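Uncharacterized protein (PDB 6ULO) is of unknown function but carries a DUF7790 domain of the NADP-Rossmann clan and is probably a membrane protein with a transmembrane helix. Local coordinates at residues S249-I255 with H277-I283; E227-Y232 with G296-V302. All coordinates share one frame; numbering follows the deposited sequence. Where two conformers were deposited one is given.

Contact 1 (S249-I255 with H277-I283); sequences SLVVRTI and HYCVQKI
His277 and Ile255 form the hydrogen-bonded pair at one end of this antiparallel ladder: His277 N gives its hydrogen to Ile255 O, Ile255 N to His277 O, and the side chains run alongside each other with His277 CB 3.9 Å from Ile255 CG1. The imidazole itself is held by Thr316 and Pro263. At Tyr278 the pairing is non-hydrogen-bonded; Thr254 CG2 approaches the ring obliquely, 3.6 Å from Tyr278 CD1. Cys279 is paired with Arg253 by two backbone bonds, both 2.9 Å (Arg253 N to Cys279 O and Cys279 N to Arg253 O), and its CB packs on Arg253 CG while SG takes a weak bond from NH1. The two strands sit side by side in the mixed, Rossmann-like sheet, with segment axes 154° apart; 249-255 is the last of five parallel strands and 277-282 reverses direction. On the face opposite Cys279, Val280 CB meets Leu250 CD1 at 4.1 Å. Gln281 continues the Cys279 face. Its extended chain, with CG trans to the backbone N (chi1 174°), brings OE1 to the end of the guanidinium, where Arg253 NH1 (2.8 Å) and NH2 (3.1 Å) both donate to that single oxygen; the NE side of the guanidinium is salt-bridged to Glu227. OE1 lies in the guanidinium plane, yet the amide is turned 63° from it; NE2 is bonded to Asn285. Lys282 diverges from Leu250 and reaches Glu247. Ile283 opens helix 283-291, its N bonded to Ser249 O and its CD1 3.7 Å from Ser249 CB.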
loop_
_atom_site.group_PDB
_atom_site.type_symbol
_atom_site.label_atom_id
_atom_site.label_comp_id
_atom_site.label_asym_id
_atom_site.label_seq_id
_atom_site.Cartn_x
_atom_site.Cartn_y
_atom_site.Cartn_z
ATOM N N SER A 249 -3.009 -13.978 7.285
ATOM C CA SER A 249 -2.873 -12.546 7.013
ATOM C C SER A 249 -1.528 -12.027 7.508
ATOM O O SER A 249 -1.080 -12.405 8.597
ATOM C CB SER A 249 -3.980 -11.783 7.754
ATOM O OG SER A 249 -5.271 -12.251 7.398
ATOM N N LEU A 250 -0.902 -11.118 6.734
ATOM C CA LEU A 250 0.431 -10.593 7.045
ATOM C C LEU A 250 0.462 -9.074 7.150
ATOM O O LEU A 250 -0.216 -8.363 6.389
ATOM C CB LEU A 250 1.451 -10.957 5.937
ATOM C CG LEU A 250 1.808 -12.419 5.812
ATOM C CD1 LEU A 250 2.841 -12.602 4.700
ATOM C CD2 LEU A 250 2.343 -12.953 7.144
ATOM N N VAL A 251 1.268 -8.597 8.096
ATOM C CA VAL A 251 1.872 -7.269 8.066
ATOM C C VAL A 251 3.065 -7.299 7.129
ATOM O O VAL A 251 3.870 -8.238 7.185
ATOM C CB VAL A 251 2.368 -6.876 9.472
ATOM C CG1 VAL A 251 3.132 -5.555 9.438
ATOM C CG2 VAL A 251 1.236 -6.842 10.508
ATOM N N VAL A 252 3.230 -6.258 6.324
ATOM C CA VAL A 252 4.444 -6.004 5.573
ATOM C C VAL A 252 5.009 -4.662 6.024
ATOM O O VAL A 252 4.295 -3.654 6.050
ATOM C CB VAL A 252 4.151 -5.975 4.064
ATOM C CG1 VAL A 252 5.436 -5.589 3.278
ATOM C CG2 VAL A 252 3.540 -7.285 3.601
ATOM N N ARG A 253 6.308 -4.629 6.348
ATOM C CA ARG A 253 6.958 -3.387 6.755
ATOM C C ARG A 253 8.407 -3.427 6.281
ATOM O O ARG A 253 8.935 -4.472 5.872
ATOM C CB ARG A 253 6.931 -3.193 8.292
ATOM C CG ARG A 253 7.744 -4.239 9.043
ATOM C CD ARG A 253 7.927 -3.920 10.503
ATOM N NE ARG A 253 6.673 -3.897 11.257
ATOM C CZ ARG A 253 6.121 -4.940 11.869
ATOM N NH1 ARG A 253 6.662 -6.147 11.787
ATOM N NH2 ARG A 253 4.990 -4.775 12.576
ATOM N N THR A 254 9.045 -2.271 6.380
ATOM C CA THR A 254 10.491 -2.182 6.223
ATOM C C THR A 254 11.066 -1.425 7.413
ATOM O O THR A 254 10.361 -0.690 8.121
ATOM C CB THR A 254 10.850 -1.418 4.941
ATOM O OG1 THR A 254 10.144 -0.168 4.900
ATOM C CG2 THR A 254 10.505 -2.234 3.734
ATOM N N ILE A 255 12.369 -1.635 7.639
ATOM C CA ILE A 255 13.130 -0.861 8.612
ATOM C C ILE A 255 14.447 -0.426 7.985
ATOM O O ILE A 255 14.870 -0.915 6.936
ATOM C CB ILE A 255 13.391 -1.590 9.948
ATOM C CG1 ILE A 255 14.223 -2.862 9.727
ATOM C CG2 ILE A 255 12.056 -1.764 10.752
ATOM C CD1 ILE A 255 14.876 -3.358 11.043
ATOM N N HIS A 277 15.657 -3.115 5.133
ATOM C CA HIS A 277 15.426 -4.512 5.462
ATOM C C HIS A 277 13.916 -4.730 5.495
ATOM O O HIS A 277 13.171 -3.856 5.957
ATOM C CB HIS A 277 16.063 -4.807 6.831
ATOM C CG HIS A 277 16.017 -6.246 7.231
ATOM N ND1 HIS A 277 17.087 -7.101 7.036
ATOM C CD2 HIS A 277 15.069 -6.968 7.873
ATOM C CE1 HIS A 277 16.777 -8.296 7.515
ATOM N NE2 HIS A 277 15.560 -8.240 8.036
ATOM N N TYR A 278 13.461 -5.868 4.968
ATOM C CA TYR A 278 12.035 -6.146 4.797
ATOM C C TYR A 278 11.578 -7.062 5.921
ATOM O O TYR A 278 12.364 -7.866 6.441
ATOM C CB TYR A 278 11.807 -6.795 3.406
ATOM C CG TYR A 278 12.139 -5.805 2.324
ATOM C CD1 TYR A 278 11.134 -5.091 1.670
ATOM C CD2 TYR A 278 13.473 -5.529 1.975
ATOM C CE1 TYR A 278 11.458 -4.129 0.723
ATOM C CE2 TYR A 278 13.801 -4.565 1.042
ATOM C CZ TYR A 278 12.782 -3.874 0.413
ATOM O OH TYR A 278 13.090 -2.904 -0.501
ATOM N N CYS A 279 10.301 -6.999 6.267
ATOM C CA CYS A 279 9.806 -7.809 7.367
ATOM C C CYS A 279 8.336 -8.152 7.137
ATOM O O CYS A 279 7.520 -7.279 6.799
ATOM C CB CYS A 279 9.986 -7.044 8.675
ATOM S SG CYS A 279 9.398 -7.890 10.151
ATOM N N VAL A 280 7.999 -9.425 7.333
ATOM C CA VAL A 280 6.601 -9.859 7.372
ATOM C C VAL A 280 6.306 -10.454 8.751
ATOM O O VAL A 280 7.209 -10.900 9.469
ATOM C CB VAL A 280 6.241 -10.844 6.240
ATOM C CG1 VAL A 280 6.465 -10.175 4.928
ATOM C CG2 VAL A 280 7.059 -12.116 6.353
ATOM N N GLN A 281 5.025 -10.477 9.104
ATOM C CA GLN A 281 4.603 -10.906 10.433
ATOM C C GLN A 281 3.118 -11.184 10.346
ATOM O O GLN A 281 2.368 -10.340 9.853
ATOM C CB GLN A 281 4.847 -9.778 11.442
ATOM C CG GLN A 281 4.318 -10.032 12.839
ATOM C CD GLN A 281 4.673 -8.921 13.815
ATOM O OE1 GLN A 281 5.008 -7.792 13.406
ATOM N NE2 GLN A 281 4.610 -9.236 15.112
ATOM N N LYS A 282 2.667 -12.326 10.834
ATOM C CA LYS A 282 1.215 -12.536 10.819
ATOM C C LYS A 282 0.514 -11.432 11.603
ATOM O O LYS A 282 0.978 -11.027 12.674
ATOM C CB LYS A 282 0.860 -13.915 11.392
ATOM C CG LYS A 282 1.094 -15.070 10.403
ATOM C CD LYS A 282 0.678 -16.411 10.968
ATOM C CE LYS A 282 0.704 -17.495 9.897
ATOM N NZ LYS A 282 0.353 -18.828 10.436
ATOM N N ILE A 283 -0.615 -10.933 11.070
ATOM C CA ILE A 283 -1.333 -9.883 11.803
ATOM C C ILE A 283 -1.775 -10.375 13.177
ATOM O O ILE A 283 -1.721 -9.630 14.164
ATOM C CB ILE A 283 -2.518 -9.315 11.001
ATOM C CG1 ILE A 283 -2.091 -8.848 9.622
ATOM C CG2 ILE A 283 -3.098 -8.143 11.734
ATOM C CD1 ILE A 283 -3.229 -8.271 8.785
#

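Contact 2 (E227-Y232 with G296-V302); sequences EEYFAY and GLRSLQV
Arg298 lays its guanidinium flat over the backbone at Ala231, whose N lies beneath the centre of the group, 3.6 Å from its plane. The contact joins the loop that follows strand 218-222 of the Rossmann-like sheet to the start of helix 299-306, for which Arg298 is the N-cap residue: its carbonyl oxygen accepts from Val302 N. An extended run from CG to NE carries the charged end across to residues 228-231, where three waters connect it to main-chain oxygens. NH1 donates to two of these waters, which in turn donate to Glu227 O and Glu228 O, and NH2 donates to a third, bonded to Tyr229 O at a long 3.3 Å. The one direct hydrogen bond between the segments is nearly straight, Tyr232 N to Leu297 O at 3.0 Å with 163° at the hydrogen. Beyond it the Tyr232 ring lies against the turn into the helix, with CD2 3.9 Å from Leu297 CG and Val302 CG2 at its edge, 4.1 Å from CE2. Tyr232 CG is trans to its carbonyl carbon (chi1 -61°), which directs the ring to Glu227, and Tyr232 OH donates to Glu227 OE2 over 2.6 Å, meeting that oxygen from above the carboxylate plane. Glu227 also packs its CB on Ser299 OG, while Phe236 meets the tyrosine ring nearly parallel. At the first turn of the helix one further water lies over a face of the Tyr232 ring, near its rim, donating to Phe230 O at 2.8 Å and accepting from Ser299 N at 2.9 Å.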
loop_
_atom_site.group_PDB
_atom_site.type_symbol
_atom_site.label_atom_id
_atom_site.label_comp_id
_atom_site.label_asym_id
_atom_site.label_seq_id
_atom_site.Cartn_x
_atom_site.Cartn_y
_atom_site.Cartn_z
ATOM N N GLU A 227 6.300 2.801 10.790
ATOM C CA GLU A 227 6.416 2.529 12.216
ATOM C C GLU A 227 7.742 3.020 12.775
ATOM O O GLU A 227 7.866 3.139 13.989
ATOM C CB GLU A 227 6.254 1.034 12.498
ATOM C CG GLU A 227 4.876 0.442 12.149
ATOM C CD GLU A 227 4.974 -1.048 11.993
ATOM O OE1 GLU A 227 5.451 -1.476 10.923
ATOM O OE2 GLU A 227 4.616 -1.792 12.931
ATOM N N GLU A 228 8.738 3.279 11.931
ATOM C CA GLU A 228 9.986 3.830 12.440
ATOM C C GLU A 228 9.815 5.219 13.022
ATOM O O GLU A 228 10.733 5.708 13.698
ATOM C CB GLU A 228 11.026 3.867 11.320
ATOM C CG GLU A 228 11.384 2.484 10.802
ATOM C CD GLU A 228 12.755 2.441 10.157
ATOM O OE1 GLU A 228 12.922 3.004 9.057
ATOM O OE2 GLU A 228 13.668 1.818 10.747
ATOM N N TYR A 229 8.668 5.868 12.806
ATOM C CA TYR A 229 8.435 7.223 13.286
ATOM C C TYR A 229 7.687 7.296 14.613
ATOM O O TYR A 229 7.447 8.411 15.103
ATOM C CB TYR A 229 7.676 8.029 12.227
ATOM C CG TYR A 229 8.490 8.279 11.003
ATOM C CD1 TYR A 229 9.142 9.490 10.826
ATOM C CD2 TYR A 229 8.629 7.295 10.016
ATOM C CE1 TYR A 229 9.905 9.727 9.703
ATOM C CE2 TYR A 229 9.401 7.525 8.883
ATOM C CZ TYR A 229 10.038 8.747 8.739
ATOM O OH TYR A 229 10.804 9.005 7.627
ATOM N N PHE A 230 7.317 6.166 15.222
ATOM C CA PHE A 230 6.529 6.261 16.456
ATOM C C PHE A 230 6.671 5.002 17.304
ATOM O O PHE A 230 6.835 3.901 16.785
ATOM C CB PHE A 230 5.035 6.533 16.174
ATOM C CG PHE A 230 4.372 5.554 15.207
ATOM C CD1 PHE A 230 3.879 4.323 15.641
ATOM C CD2 PHE A 230 4.216 5.893 13.866
ATOM C CE1 PHE A 230 3.232 3.461 14.751
ATOM C CE2 PHE A 230 3.581 5.046 12.985
ATOM C CZ PHE A 230 3.097 3.829 13.423
ATOM N N ALA A 231 6.559 5.185 18.615
ATOM C CA ALA A 231 6.214 4.083 19.497
ATOM C C ALA A 231 4.707 3.877 19.403
ATOM O O ALA A 231 3.954 4.839 19.279
ATOM C CB ALA A 231 6.640 4.398 20.935
ATOM N N TYR A 232 4.274 2.635 19.440
ATOM C CA TYR A 232 2.852 2.354 19.218
ATOM C C TYR A 232 1.979 3.023 20.267
ATOM O O TYR A 232 2.133 2.728 21.458
ATOM C CB TYR A 232 2.609 0.859 19.297
ATOM C CG TYR A 232 3.382 0.061 18.261
ATOM C CD1 TYR A 232 3.169 0.271 16.902
ATOM C CD2 TYR A 232 4.316 -0.902 18.632
ATOM C CE1 TYR A 232 3.841 -0.441 15.939
ATOM C CE2 TYR A 232 4.993 -1.635 17.674
ATOM C CZ TYR A 232 4.760 -1.399 16.327
ATOM O OH TYR A 232 5.452 -2.155 15.409
ATOM N N GLY A 296 6.836 1.650 25.429
ATOM C CA GLY A 296 7.699 2.177 24.401
ATOM C C GLY A 296 7.961 1.237 23.249
ATOM O O GLY A 296 8.846 1.520 22.437
ATOM N N LEU A 297 7.181 0.158 23.120
ATOM C CA LEU A 297 7.368 -0.800 22.032
ATOM C C LEU A 297 7.293 -0.125 20.672
ATOM O O LEU A 297 6.429 0.722 20.412
ATOM C CB LEU A 297 6.285 -1.885 22.099
ATOM C CG LEU A 297 6.439 -3.048 21.119
ATOM C CD1 LEU A 297 7.677 -3.878 21.517
ATOM C CD2 LEU A 297 5.154 -3.884 21.102
ATOM N N ARG A 298 8.208 -0.537 19.804
ATOM C CA ARG A 298 8.345 -0.055 18.437
ATOM C C ARG A 298 8.627 -1.254 17.546
ATOM O O ARG A 298 9.028 -2.314 18.032
ATOM C CB ARG A 298 9.557 0.892 18.317
ATOM C CG ARG A 298 9.337 2.270 18.904
ATOM C CD ARG A 298 10.656 3.029 19.092
ATOM N NE ARG A 298 10.450 4.351 19.671
ATOM C CZ ARG A 298 10.194 5.461 18.984
ATOM N NH1 ARG A 298 10.119 5.438 17.658
ATOM N NH2 ARG A 298 10.031 6.609 19.626
ATOM N N SER A 299 8.443 -1.081 16.226
ATOM C CA SER A 299 8.678 -2.200 15.306
ATOM C C SER A 299 10.092 -2.782 15.456
ATOM O O SER A 299 10.272 -3.995 15.321
ATOM C CB SER A 299 8.400 -1.802 13.850
ATOM O OG SER A 299 9.255 -0.770 13.423
ATOM N N LEU A 300 11.106 -1.944 15.718
ATOM C CA LEU A 300 12.462 -2.471 15.846
ATOM C C LEU A 300 12.528 -3.502 16.970
ATOM O O LEU A 300 13.078 -4.600 16.802
ATOM C CB LEU A 300 13.444 -1.327 16.100
ATOM C CG LEU A 300 14.884 -1.752 16.464
ATOM C CD1 LEU A 300 15.557 -2.549 15.321
ATOM C CD2 LEU A 300 15.696 -0.515 16.853
ATOM N N GLN A 301 11.951 -3.168 18.117
ATOM C CA GLN A 301 11.972 -4.090 19.245
ATOM C C GLN A 301 11.181 -5.363 18.949
ATOM O O GLN A 301 11.589 -6.462 19.330
ATOM C CB GLN A 301 11.443 -3.387 20.494
ATOM C CG GLN A 301 11.387 -4.314 21.706
ATOM C CD GLN A 301 10.898 -3.627 22.967
ATOM O OE1 GLN A 301 10.581 -2.436 22.970
ATOM N NE2 GLN A 301 10.825 -4.387 24.051
ATOM N N VAL A 302 10.038 -5.238 18.267
ATOM C CA VAL A 302 9.298 -6.417 17.812
ATOM C C VAL A 302 10.203 -7.344 17.002
ATOM O O VAL A 302 10.192 -8.573 17.172
ATOM C CB VAL A 302 8.063 -5.964 17.006
ATOM C CG1 VAL A 302 7.360 -7.154 16.338
ATOM C CG2 VAL A 302 7.093 -5.201 17.917
HETATM O O HOH W 1 10.004 3.290 15.834
HETATM O O HOH W 2 10.838 7.607 15.796
HETATM O O HOH W 3 9.417 8.831 17.668
HETATM O O HOH W 4 6.764 1.238 15.844
HETATM O O HOH W 5 4.426 1.422 22.448
#

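Contact 1 lies inside the chain loop that contact 2 closes, and their centres are about 13 Å apart. The joint between them is a salt bridge in which both carboxylate oxygens of Glu227 face the Arg253 guanidinium, Glu227 OE1 at Arg253 NE (2.7 Å) and Glu227 OE2 at Arg253 NH2 (3.0 Å). OE2 also accepts from Tyr232 OH. NH1 and NH2 face Gln281, so NH2 is common to both partners, and a continuous chain of polar contacts runs from strand 277-282 through strand 249-255 to the loop 227-232. Helix 299-306 packs over the same place: Ser299 CB is 3.8 Å from Arg253 NE, and Val302 CG1 is 3.7 Å from Gln281 NE2. No bound ligand identifies an active site here.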